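Local coordinates for protein myosin-I heavy chain (Dictyostelium discoideum, PDB 5EJR) that works as an actin-based, ATP-driven class VII myosin motor in early phagocytosis and adhesion, here represented by its second tail MyTH4-FERM unit, at residues I427-K430 with E431-K435; F458-F461 with Q462-S465; A257-E260 with T261-I264. All coordinates share one frame; numbering follows the deposited sequence.

Contact 1: I427-K430 with E431-K435; sequences IQQK and ENPPK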
loop_
_atom_site.group_PDB
_atom_site.type_symbol
_atom_site.label_atom_id
_atom_site.label_comp_id
_atom_site.label_asym_id
_atom_site.label_seq_id
_atom_site.Cartn_x
_atom_site.Cartn_y
_atom_site.Cartn_z
ATOM N N ILE A 427 14.965 12.682 -0.424
ATOM C CA ILE A 427 15.076 13.394 0.857
ATOM C C ILE A 427 15.201 14.895 0.643
ATOM O O ILE A 427 15.702 15.329 -0.399
ATOM C CB ILE A 427 16.188 12.864 1.812
ATOM C CG1 ILE A 427 17.594 12.957 1.175
ATOM C CG2 ILE A 427 15.879 11.462 2.338
ATOM C CD1 ILE A 427 18.458 13.882 1.857
ATOM N N GLN A 428 14.799 15.671 1.665
ATOM C CA GLN A 428 14.907 17.131 1.690
ATOM C C GLN A 428 15.975 17.510 2.712
ATOM O O GLN A 428 15.993 16.977 3.822
ATOM C CB GLN A 428 13.555 17.788 2.019
ATOM C CG GLN A 428 12.472 17.538 0.972
ATOM C CD GLN A 428 12.409 18.605 -0.095
ATOM O OE1 GLN A 428 12.550 19.809 0.166
ATOM N NE2 GLN A 428 12.117 18.191 -1.318
ATOM N N GLN A 429 16.883 18.397 2.310
ATOM C CA GLN A 429 18.027 18.861 3.089
ATOM C C GLN A 429 18.132 20.389 3.082
ATOM O O GLN A 429 17.715 21.031 2.117
ATOM C CB GLN A 429 19.305 18.319 2.440
ATOM C CG GLN A 429 19.904 17.102 3.111
ATOM C CD GLN A 429 21.304 16.866 2.598
ATOM O OE1 GLN A 429 21.608 17.064 1.406
ATOM N NE2 GLN A 429 22.205 16.502 3.507
ATOM N N LYS A 430 18.739 20.962 4.130
ATOM C CA LYS A 430 19.001 22.405 4.184
ATOM C C LYS A 430 20.388 22.658 3.564
ATOM O O LYS A 430 20.695 23.791 3.181
ATOM C CB LYS A 430 18.879 22.963 5.613
ATOM C CG LYS A 430 17.432 23.115 6.083
ATOM C CD LYS A 430 17.376 23.695 7.479
ATOM C CE LYS A 430 15.988 23.699 8.067
ATOM N NZ LYS A 430 15.996 24.174 9.479
ATOM N N GLU A 431 21.194 21.572 3.425
ATOM C CA GLU A 431 22.527 21.521 2.810
ATOM C C GLU A 431 22.372 21.358 1.294
ATOM O O GLU A 431 21.271 21.075 0.825
ATOM C CB GLU A 431 23.312 20.302 3.335
ATOM C CG GLU A 431 23.643 20.319 4.813
ATOM C CD GLU A 431 24.317 19.044 5.282
ATOM O OE1 GLU A 431 23.629 18.203 5.907
ATOM O OE2 GLU A 431 25.523 18.869 4.995
ATOM N N ASN A 432 23.482 21.494 0.534
ATOM C CA ASN A 432 23.478 21.347 -0.926
ATOM C C ASN A 432 23.718 19.894 -1.394
ATOM O O ASN A 432 24.697 19.272 -0.963
ATOM C CB ASN A 432 24.448 22.323 -1.595
ATOM C CG ASN A 432 23.900 23.732 -1.714
ATOM O OD1 ASN A 432 24.361 24.662 -1.038
ATOM N ND2 ASN A 432 22.900 23.925 -2.574
ATOM N N PRO A 433 22.843 19.332 -2.271
ATOM C CA PRO A 433 21.623 19.940 -2.837
ATOM C C PRO A 433 20.415 19.846 -1.887
ATOM O O PRO A 433 20.360 18.919 -1.069
ATOM C CB PRO A 433 21.429 19.160 -4.140
ATOM C CG PRO A 433 21.968 17.777 -3.836
ATOM C CD PRO A 433 23.016 17.940 -2.744
ATOM N N PRO A 434 19.461 20.807 -1.935
ATOM C CA PRO A 434 18.288 20.727 -1.042
ATOM C C PRO A 434 17.388 19.504 -1.285
ATOM O O PRO A 434 16.839 18.963 -0.334
ATOM C CB PRO A 434 17.547 22.050 -1.293
ATOM C CG PRO A 434 18.511 22.918 -2.029
ATOM C CD PRO A 434 19.371 21.987 -2.816
ATOM N N LYS A 435 17.232 19.079 -2.546
ATOM C CA LYS A 435 16.456 17.896 -2.927
ATOM C C LYS A 435 17.511 16.830 -3.309
ATOM O O LYS A 435 18.167 16.965 -4.347
ATOM C CB LYS A 435 15.523 18.229 -4.100
ATOM C CG LYS A 435 14.182 17.502 -4.073
ATOM C CD LYS A 435 13.065 18.327 -4.743
ATOM C CE LYS A 435 12.901 18.084 -6.231
ATOM N NZ LYS A 435 12.264 16.771 -6.535
#

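Contact 2: F458-F461 with Q462-S465; sequences FWTF and QSIS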
loop_
_atom_site.group_PDB
_atom_site.type_symbol
_atom_site.label_atom_id
_atom_site.label_comp_id
_atom_site.label_asym_id
_atom_site.label_seq_id
_atom_site.Cartn_x
_atom_site.Cartn_y
_atom_site.Cartn_z
ATOM N N PHE A 458 28.910 9.570 2.968
ATOM C CA PHE A 458 28.909 8.121 3.098
ATOM C C PHE A 458 29.229 7.688 4.505
ATOM O O PHE A 458 30.235 8.113 5.082
ATOM C CB PHE A 458 29.853 7.434 2.081
ATOM C CG PHE A 458 29.907 5.932 2.261
ATOM C CD1 PHE A 458 28.819 5.135 1.925
ATOM C CD2 PHE A 458 31.013 5.326 2.846
ATOM C CE1 PHE A 458 28.851 3.756 2.136
ATOM C CE2 PHE A 458 31.060 3.945 3.023
ATOM C CZ PHE A 458 29.976 3.169 2.670
ATOM N N TRP A 459 28.401 6.793 5.034
ATOM C CA TRP A 459 28.557 6.250 6.366
ATOM C C TRP A 459 28.394 4.736 6.277
ATOM O O TRP A 459 27.338 4.250 5.858
ATOM C CB TRP A 459 27.471 6.831 7.302
ATOM C CG TRP A 459 27.459 8.331 7.432
ATOM C CD1 TRP A 459 28.191 9.077 8.307
ATOM C CD2 TRP A 459 26.642 9.259 6.698
ATOM N NE1 TRP A 459 27.873 10.414 8.174
ATOM C CE2 TRP A 459 26.937 10.555 7.182
ATOM C CE3 TRP A 459 25.661 9.120 5.705
ATOM C CZ2 TRP A 459 26.299 11.702 6.696
ATOM C CZ3 TRP A 459 25.029 10.259 5.219
ATOM C CH2 TRP A 459 25.333 11.529 5.731
ATOM N N THR A 460 29.428 3.985 6.679
ATOM C CA THR A 460 29.361 2.524 6.692
ATOM C C THR A 460 28.397 2.091 7.782
ATOM O O THR A 460 28.173 2.850 8.730
ATOM C CB THR A 460 30.748 1.908 6.957
ATOM O OG1 THR A 460 31.179 2.291 8.256
ATOM C CG2 THR A 460 31.779 2.291 5.926
ATOM N N PHE A 461 27.874 0.869 7.698
ATOM C CA PHE A 461 27.011 0.352 8.747
ATOM C C PHE A 461 27.744 0.217 10.086
ATOM O O PHE A 461 27.135 0.440 11.139
ATOM C CB PHE A 461 26.377 -0.974 8.331
ATOM C CG PHE A 461 25.329 -0.826 7.252
ATOM C CD1 PHE A 461 24.241 0.031 7.425
ATOM C CD2 PHE A 461 25.405 -1.568 6.081
ATOM C CE1 PHE A 461 23.254 0.150 6.434
ATOM C CE2 PHE A 461 24.414 -1.460 5.104
ATOM C CZ PHE A 461 23.346 -0.605 5.284
ATOM N N GLN A 462 29.063 -0.107 10.037
ATOM C CA GLN A 462 29.943 -0.275 11.212
ATOM C C GLN A 462 29.989 1.016 12.025
ATOM O O GLN A 462 29.979 0.975 13.250
ATOM C CB GLN A 462 31.383 -0.656 10.776
ATOM C CG GLN A 462 31.521 -2.023 10.074
ATOM C CD GLN A 462 30.741 -2.130 8.770
ATOM O OE1 GLN A 462 30.879 -1.305 7.855
ATOM N NE2 GLN A 462 29.841 -3.108 8.693
ATOM N N SER A 463 30.021 2.157 11.321
ATOM C CA SER A 463 30.094 3.497 11.874
ATOM C C SER A 463 28.751 4.067 12.389
ATOM O O SER A 463 28.730 5.199 12.875
ATOM C CB SER A 463 30.709 4.440 10.851
ATOM O OG SER A 463 29.740 4.873 9.914
ATOM N N ILE A 464 27.647 3.299 12.284
ATOM C CA ILE A 464 26.321 3.730 12.740
ATOM C C ILE A 464 25.913 2.816 13.877
ATOM O O ILE A 464 25.731 1.615 13.659
ATOM C CB ILE A 464 25.253 3.776 11.598
ATOM C CG1 ILE A 464 25.655 4.741 10.474
ATOM C CG2 ILE A 464 23.870 4.125 12.170
ATOM C CD1 ILE A 464 25.097 4.377 9.033
ATOM N N SER A 465 25.800 3.382 15.091
ATOM C CA SER A 465 25.423 2.671 16.325
ATOM C C SER A 465 23.931 2.397 16.395
ATOM O O SER A 465 23.526 1.359 16.915
ATOM C CB SER A 465 25.850 3.469 17.557
ATOM O OG SER A 465 25.513 4.844 17.446
#

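Contact 3: A257-E260 with T261-I264; sequences AVNE and TAGI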
loop_
_atom_site.group_PDB
_atom_site.type_symbol
_atom_site.label_atom_id
_atom_site.label_comp_id
_atom_site.label_asym_id
_atom_site.label_seq_id
_atom_site.Cartn_x
_atom_site.Cartn_y
_atom_site.Cartn_z
ATOM N N ALA A 257 5.234 0.818 -6.032
ATOM C CA ALA A 257 3.981 1.392 -6.556
ATOM C C ALA A 257 4.434 2.241 -7.736
ATOM O O ALA A 257 5.237 3.155 -7.558
ATOM C CB ALA A 257 3.300 2.267 -5.507
ATOM N N VAL A 258 4.016 1.875 -8.938
ATOM C CA VAL A 258 4.439 2.546 -10.174
ATOM C C VAL A 258 3.276 3.297 -10.842
ATOM O O VAL A 258 2.242 2.694 -11.074
ATOM C CB VAL A 258 5.067 1.509 -11.171
ATOM C CG1 VAL A 258 5.459 2.170 -12.503
ATOM C CG2 VAL A 258 6.256 0.773 -10.548
ATOM N N ASN A 259 3.471 4.591 -11.177
ATOM C CA ASN A 259 2.517 5.426 -11.920
ATOM C C ASN A 259 3.270 5.982 -13.143
ATOM O O ASN A 259 4.184 6.791 -12.991
ATOM C CB ASN A 259 1.956 6.560 -11.044
ATOM C CG ASN A 259 0.816 7.341 -11.674
ATOM O OD1 ASN A 259 0.829 7.669 -12.870
ATOM N ND2 ASN A 259 -0.191 7.689 -10.864
ATOM N N GLU A 260 2.919 5.511 -14.339
ATOM C CA GLU A 260 3.609 5.906 -15.568
ATOM C C GLU A 260 3.289 7.323 -16.075
ATOM O O GLU A 260 4.189 7.975 -16.620
ATOM C CB GLU A 260 3.371 4.874 -16.676
ATOM C CG GLU A 260 4.189 3.604 -16.493
ATOM C CD GLU A 260 3.945 2.496 -17.499
ATOM O OE1 GLU A 260 3.517 2.796 -18.637
ATOM O OE2 GLU A 260 4.209 1.323 -17.152
ATOM N N THR A 261 2.032 7.795 -15.926
ATOM C CA THR A 261 1.647 9.132 -16.410
ATOM C C THR A 261 2.321 10.217 -15.572
ATOM O O THR A 261 2.798 11.215 -16.118
ATOM C CB THR A 261 0.128 9.294 -16.540
ATOM O OG1 THR A 261 -0.456 9.328 -15.244
ATOM C CG2 THR A 261 -0.512 8.209 -17.382
ATOM N N ALA A 262 2.396 9.993 -14.253
ATOM C CA ALA A 262 3.090 10.874 -13.324
ATOM C C ALA A 262 4.238 10.007 -12.842
ATOM O O ALA A 262 4.006 9.177 -11.970
ATOM C CB ALA A 262 2.172 11.240 -12.163
ATOM N N GLY A 263 5.403 10.127 -13.498
ATOM C CA GLY A 263 6.636 9.357 -13.281
ATOM C C GLY A 263 7.027 9.048 -11.848
ATOM O O GLY A 263 7.984 9.613 -11.311
ATOM N N ILE A 264 6.301 8.114 -11.234
ATOM C CA ILE A 264 6.491 7.690 -9.851
ATOM C C ILE A 264 6.720 6.198 -9.834
ATOM O O ILE A 264 6.041 5.446 -10.538
ATOM C CB ILE A 264 5.270 8.085 -8.950
ATOM C CG1 ILE A 264 5.066 9.611 -8.894
ATOM C CG2 ILE A 264 5.379 7.490 -7.505
ATOM C CD1 ILE A 264 3.654 10.015 -8.660
#

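Contact 1: I427-K430 with E431-K435
Gln429 and Pro434 close the loop between Gln428 and Lys435. The amide N of Gln429 donates to Pro434 O at 2.7 Å, with 161° at the hydrogen. Pro434 O has a second, weaker visitor in the CA-H of Gln428, whose CA is 3.3 Å away, and a similar contact runs back the other way from Pro434 CA to Gln429 O. The side chain of Gln429 turns into the loop. Its CB sits 3.7 Å from Pro433 O, with Glu431 O nearly as near, so two backbone carbonyls border the root of the chain. Beyond CG the chain runs on extended (chi2 -167°), which carries the flat amide across Glu431 at a slant: Gln429 CD is 4.0 Å from Glu431 CB. At the end the two branches part. OE1 faces Pro433 O at 3.3 Å, a pairing of two acceptors that cannot bond, while NE2 approaches Glu431 OE1 at the same separation but at too poor an angle for a hydrogen bond. The amide and carboxylate planes are turned 50° apart. This is the hairpin loop between strands 423-428 and 435-440 in the PH/PTB-like F3 lobe of the FERM domain. Gln428 and Lys435 form the last antiparallel pair before it, a non-hydrogen-bonded one, and their side chains run side by side on one sheet face, Gln428 NE2 lying 3.5 Å from Lys435 CG. A cis peptide precedes Pro433 and bends the returning arm; Asn432 CA and Pro433 CA are accordingly 3.0 Å apart. Pro433 itself is buried against Asp449 and Pro450, while Ala436 and Ile447, from the next two strands, touch the Gln429 side chain.

Contact 2: F458-F461 with Q462-S465
Ser463 folds back on Thr460 through both its hydroxyl and its amide. Its OG donates to Thr460 O at 2.8 Å, 20° out of the carbonyl plane, which the hydroxyl can do because it sits between its own backbone N and carbonyl carbon (chi1 82°). Ser463 N has two acceptors on the same residue: Thr460 OG1 at 3.3 Å, with 147° at the hydrogen, and, more weakly and more bent, the backbone O. Thr460 is therefore engaged by its carbonyl and its hydroxyl together. Replacing it by a valine would take away OG1, and Ser463 N would probably be left with little more than its weak bond to the backbone O. Gln462 lies over the methine side of Thr460, the two side chains crossing at about a right angle, with Gln462 OE1 3.3 Å from Thr460 CB; a bend at chi2 swings the amide back there.

The second shell is the backbone turn that sets these groups. Phe461 to Ile464 is a type I beta turn, closed by Ile464 N to Phe461 O at 3.1 Å. The turn also brings Ile464 over the start of the bend, its CD1 3.4 Å from Thr460 O and 3.8 Å from Trp459 CB.

The turn leaves strand 455-460, an outermost strand of its four-stranded sheet in the F3 lobe. Inward, Phe461 meets Tyr501 of helix 494-505 edge-to-face, Ile464 reaches that same tyrosine as well as Ile476 of strand 473-477, and Trp459 lies on Val445 and Ile447 of strand 444-448.

Contact 3: A257-E260 with T261-I264
Asn259 OD1 is approached by two groups of the loop that follows it. Ala262 N donates to it at 3.1 Å, almost straight at the hydrogen (170°) though 49° above the plane of the side-chain amide and so not along a lone pair. Thr261 OG1 lies 3.2 Å from the same oxygen; its proton has another acceptor in range, so this second bond is not settled. What puts the amide over the loop is the first torsion, with CG opposite the backbone N (chi1 -172°) and the oxygen branch turned to the chain ahead. Ala262 CB rests 3.9 Å from Asn259 OD1. The other branch, ND2, is not spent on the loop: it bonds to Lys287 O.

Two backbone bonds fasten the ends of the bend. Asn259 N gives its proton to Ile264 O at 2.8 Å, and Ile264 N returns one to Asn259 O at 3.1 Å. Asn259 and Ile264 thus make an antiparallel hydrogen-bonded pair around four loop residues, a 4:4 beta-hairpin joining strands 253-259 and 264-267 of the ubiquitin-like F1 lobe. Their side chains share one face, CB to CB 4.2 Å, and both touch Phe290 of strand 290-296. Ile264 O also meets the CA-H of Val258, with CA at 3.3 Å.

Glu260 sends its carboxylate out of the bend to Tyr291 OH through OE2. Its backbone N is buried here with no partner in the model, probably at some polar cost. With one amide bonded to Ala262 N at one end and Lys287 O at the other, the Asn259 side chain is likely to have its flip decided, and it ties the hairpin loop to the loop between helix 274-283 and strand 290-296, through Lys287 O.

How the contacts relate
All three contacts are local bends at strand ends, partly buried, with exposed residues beside inner ones. Contacts 1 and 2 belong to the same four-stranded sheet of the F3 lobe, one at each of its outermost strands, their centres about 21 Å apart; contact 3 lies in the F1 lobe, nearer the centre of the chain, about 23 Å from contact 1 and about 33 Å from contact 2, centre to centre. Contact 1 relies on one backbone bond and a cis-proline, contact 2 on hydroxyls and a type I turn, with aromatic and aliphatic anchors inward, and contact 3 on paired backbone bonds plus a side-chain amide. None touches another.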